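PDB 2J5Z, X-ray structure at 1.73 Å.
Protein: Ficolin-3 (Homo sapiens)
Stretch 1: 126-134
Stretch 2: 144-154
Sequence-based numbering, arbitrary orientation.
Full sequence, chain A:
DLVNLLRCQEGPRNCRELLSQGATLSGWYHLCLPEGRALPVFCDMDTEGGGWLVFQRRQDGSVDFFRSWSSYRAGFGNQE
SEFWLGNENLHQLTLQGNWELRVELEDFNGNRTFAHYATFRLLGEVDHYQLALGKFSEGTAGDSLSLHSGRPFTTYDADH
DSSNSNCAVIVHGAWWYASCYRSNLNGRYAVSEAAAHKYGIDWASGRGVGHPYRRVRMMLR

Stretch 1, residues 126-134: VDHYQLALG
Stretch 2 (144-154) SLSLHSGRPFT

Two segments of one chain lie side by side with opposite directions, residue numbers rising in one as they fall in the other, and bury 551 Å² between them. Register is set by Gln130 opposite Pro152 (CA to CA 3.9 Å) and Leu131 opposite Ser149 (CA to CA 5.1 Å). In stretch 1, His128 (61/32) and Tyr129 (56/40) take positive phi, Gln130 N bonds back to Asp127 O at 3.2 Å, and a short extended strand follows from Leu131 to Leu133. Stretch 2 makes a 3-10 segment at 146-148, then a type II turn from His148 to Arg151, closed by Arg151 N to His148 O at 3.2 Å, and continues extended through Phe153.

Backbone hydrogen bonds pin the pairing. Phe153 N donates to His128 O at 2.9 Å, Leu131 N to Arg151 O at 3.0 Å, and Gly150 N to Leu131 O at 2.7 Å. Arg151 O also receives a CA-H contact from Gln130 CA at 3.3 Å. Gly150 sits at 89/0, where a CB would jam against the preceding carbonyl; the turn calls for glycine. One step on, a side chain replaces the backbone partner: Ser149, chi1 t (-173°), places OG 3.0 Å from Leu133 N as acceptor. Its short hydroxyl reaches the strand and also packs beside Leu133 CB, 3.6 Å from that OG.

Leu131, Leu133 and Leu145 form one apolar cluster. Leu133 points toward stretch 2 and, with chi1 t and chi2 p, brings CD2 to 3.7 Å from Leu145 CG. Leu145 points back, also t and p. Leu131 repeats the t, p rotamer; its CB is directed sideways, yet CD2 reaches 4.3 Å from Leu145 CG and 3.8 Å from His148 O. Ala132, between them, points away, following strand alternation.

At the other end, His128 (chi1 m, chi2 -58°) points toward Pro152, CB to CB 3.5 Å, with the proline oblique to the imidazole. Pro152, C-gamma endo, has no amide hydrogen to offer, and the flanking residues carry the pairing. Tyr129 (m) and Phe153 (t) meet through CB atoms at 4.3 Å while both rings lead away into buried surroundings. Gln130 extends t, t, laying CD 3.4 Å from Gly150 O.

Arg151 (m, t, t) points away and braces its own stretch, NE donating to Leu147 O at 2.9 Å. Beyond the strand, a water donates to Gly134 O at 2.7 Å and Ser146 OG at 2.8 Å, bridging the stretches where direct pairing has ended.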

# COMPACT_ATOMS: atom_id res chain seq x y z
N VAL A 126 10.22 -26.46 18.42
CA VAL A 126 10.54 -27.83 18.82
C VAL A 126 9.34 -28.76 18.60
O VAL A 126 9.51 -29.95 18.29
CB VAL A 126 10.95 -27.92 20.29
CG1 VAL A 126 9.74 -27.78 21.21
CG2 VAL A 126 11.65 -29.27 20.54
N ASP A 127 8.15 -28.21 18.78
CA ASP A 127 6.91 -28.95 18.57
C ASP A 127 6.36 -28.72 17.16
O ASP A 127 5.19 -28.99 16.88
CB ASP A 127 5.89 -28.55 19.64
CG ASP A 127 6.26 -29.06 21.02
OD1 ASP A 127 6.53 -30.27 21.17
OD2 ASP A 127 6.26 -28.26 21.97
N HIS A 128 7.21 -28.22 16.28
CA HIS A 128 6.87 -28.07 14.87
C HIS A 128 5.69 -27.13 14.65
O HIS A 128 4.92 -27.32 13.72
CB HIS A 128 6.57 -29.42 14.24
CG HIS A 128 7.58 -30.47 14.59
ND1 HIS A 128 8.92 -30.34 14.30
CD2 HIS A 128 7.44 -31.67 15.21
CE1 HIS A 128 9.57 -31.41 14.74
NE2 HIS A 128 8.69 -32.22 15.30
N TYR A 129 5.55 -26.14 15.53
CA TYR A 129 4.50 -25.11 15.40
C TYR A 129 3.13 -25.77 15.33
O TYR A 129 2.25 -25.33 14.58
CB TYR A 129 4.75 -24.16 14.21
CG TYR A 129 6.02 -23.35 14.35
CD1 TYR A 129 6.19 -22.46 15.41
CD2 TYR A 129 7.05 -23.46 13.40
CE1 TYR A 129 7.36 -21.72 15.56
CE2 TYR A 129 8.24 -22.70 13.53
CZ TYR A 129 8.37 -21.84 14.62
OH TYR A 129 9.51 -21.10 14.75
N GLN A 130 2.98 -26.81 16.14
CA GLN A 130 1.73 -27.57 16.22
C GLN A 130 0.55 -26.63 16.48
O GLN A 130 0.62 -25.73 17.31
CB GLN A 130 1.86 -28.63 17.32
CG GLN A 130 0.61 -29.47 17.57
CD GLN A 130 0.85 -30.49 18.68
OE1 GLN A 130 1.81 -31.27 18.64
NE2 GLN A 130 -0.03 -30.50 19.67
N LEU A 131 -0.55 -26.87 15.78
CA LEU A 131 -1.75 -26.06 15.95
C LEU A 131 -2.50 -26.46 17.21
O LEU A 131 -2.75 -27.65 17.44
CB LEU A 131 -2.68 -26.23 14.75
CG LEU A 131 -4.03 -25.49 14.82
CD1 LEU A 131 -3.86 -23.98 14.92
CD2 LEU A 131 -4.81 -25.85 13.58
N ALA A 132 -2.86 -25.46 18.01
CA ALA A 132 -3.83 -25.65 19.10
C ALA A 132 -5.07 -24.79 18.81
O ALA A 132 -5.06 -23.57 19.01
CB ALA A 132 -3.22 -25.28 20.44
N LEU A 133 -6.12 -25.43 18.31
CA LEU A 133 -7.30 -24.70 17.86
C LEU A 133 -8.47 -24.91 18.82
O LEU A 133 -8.73 -26.04 19.22
CB LEU A 133 -7.69 -25.18 16.46
CG LEU A 133 -8.75 -24.36 15.72
CD1 LEU A 133 -8.17 -23.02 15.29
CD2 LEU A 133 -9.28 -25.17 14.53
N GLY A 134 -9.13 -23.82 19.19
CA GLY A 134 -10.36 -23.85 19.98
C GLY A 134 -11.55 -24.33 19.17
O GLY A 134 -11.45 -24.60 17.97
N SER A 144 -13.59 -26.57 8.66
CA SER A 144 -12.61 -27.39 7.95
C SER A 144 -11.20 -27.31 8.56
O SER A 144 -10.23 -27.66 7.90
CB SER A 144 -12.55 -27.00 6.47
OG SER A 144 -13.72 -27.42 5.78
N LEU A 145 -11.11 -26.84 9.80
CA LEU A 145 -9.82 -26.70 10.44
C LEU A 145 -9.67 -27.56 11.70
O LEU A 145 -8.55 -27.80 12.14
CB LEU A 145 -9.54 -25.22 10.77
CG LEU A 145 -8.09 -24.80 11.02
CD1 LEU A 145 -7.20 -25.12 9.82
CD2 LEU A 145 -8.01 -23.32 11.35
N SER A 146 -10.77 -28.06 12.25
CA SER A 146 -10.69 -28.83 13.50
C SER A 146 -9.85 -30.09 13.35
O SER A 146 -9.10 -30.44 14.26
CB SER A 146 -12.08 -29.21 14.02
OG SER A 146 -12.77 -28.06 14.47
N LEU A 147 -9.98 -30.75 12.20
CA LEU A 147 -9.17 -31.93 11.89
C LEU A 147 -7.68 -31.64 12.08
O LEU A 147 -6.90 -32.49 12.49
CB LEU A 147 -9.42 -32.41 10.45
CG LEU A 147 -8.36 -33.36 9.85
CD1 LEU A 147 -8.38 -34.73 10.53
CD2 LEU A 147 -8.46 -33.51 8.33
N HIS A 148 -7.30 -30.40 11.79
CA HIS A 148 -5.90 -30.03 11.79
C HIS A 148 -5.38 -29.64 13.17
O HIS A 148 -4.17 -29.55 13.37
CB HIS A 148 -5.67 -28.92 10.76
CG HIS A 148 -5.81 -29.42 9.36
ND1 HIS A 148 -6.94 -29.22 8.61
CD2 HIS A 148 -4.99 -30.18 8.61
CE1 HIS A 148 -6.80 -29.81 7.44
NE2 HIS A 148 -5.62 -30.40 7.41
N SER A 149 -6.28 -29.47 14.12
CA SER A 149 -5.85 -29.14 15.48
C SER A 149 -5.05 -30.30 16.06
O SER A 149 -5.41 -31.46 15.88
CB SER A 149 -7.04 -28.84 16.38
OG SER A 149 -6.56 -28.37 17.64
N GLY A 150 -3.96 -29.98 16.75
CA GLY A 150 -3.11 -31.02 17.35
C GLY A 150 -2.02 -31.54 16.43
O GLY A 150 -1.23 -32.42 16.83
N ARG A 151 -1.96 -31.02 15.21
CA ARG A 151 -1.02 -31.52 14.23
C ARG A 151 0.13 -30.56 14.00
O ARG A 151 -0.06 -29.35 14.10
CB ARG A 151 -1.73 -31.84 12.91
CG ARG A 151 -2.81 -32.90 13.09
CD ARG A 151 -3.55 -33.23 11.83
NE ARG A 151 -4.60 -34.20 12.12
CZ ARG A 151 -4.40 -35.52 12.17
NH1 ARG A 151 -3.20 -36.03 11.90
NH2 ARG A 151 -5.41 -36.32 12.46
N PRO A 152 1.33 -31.10 13.74
CA PRO A 152 2.49 -30.26 13.46
C PRO A 152 2.37 -29.62 12.09
O PRO A 152 1.62 -30.10 11.25
CB PRO A 152 3.65 -31.26 13.48
CG PRO A 152 3.02 -32.54 13.01
CD PRO A 152 1.66 -32.54 13.67
N PHE A 153 3.09 -28.53 11.87
CA PHE A 153 3.16 -27.91 10.56
C PHE A 153 4.15 -28.73 9.73
O PHE A 153 5.17 -29.20 10.26
CB PHE A 153 3.68 -26.48 10.75
CG PHE A 153 3.36 -25.55 9.61
CD1 PHE A 153 2.08 -25.04 9.45
CD2 PHE A 153 4.36 -25.15 8.72
CE1 PHE A 153 1.78 -24.16 8.43
CE2 PHE A 153 4.07 -24.26 7.68
CZ PHE A 153 2.78 -23.77 7.54
N THR A 154 3.84 -28.93 8.44
CA THR A 154 4.82 -29.53 7.50
C THR A 154 4.99 -28.71 6.23
O THR A 154 4.03 -28.11 5.70
CB THR A 154 4.63 -31.07 7.17
OG1 THR A 154 4.15 -31.29 5.83
CG2 THR A 154 3.80 -31.76 8.17
O HOH W 1 -11.64 -27.03 16.84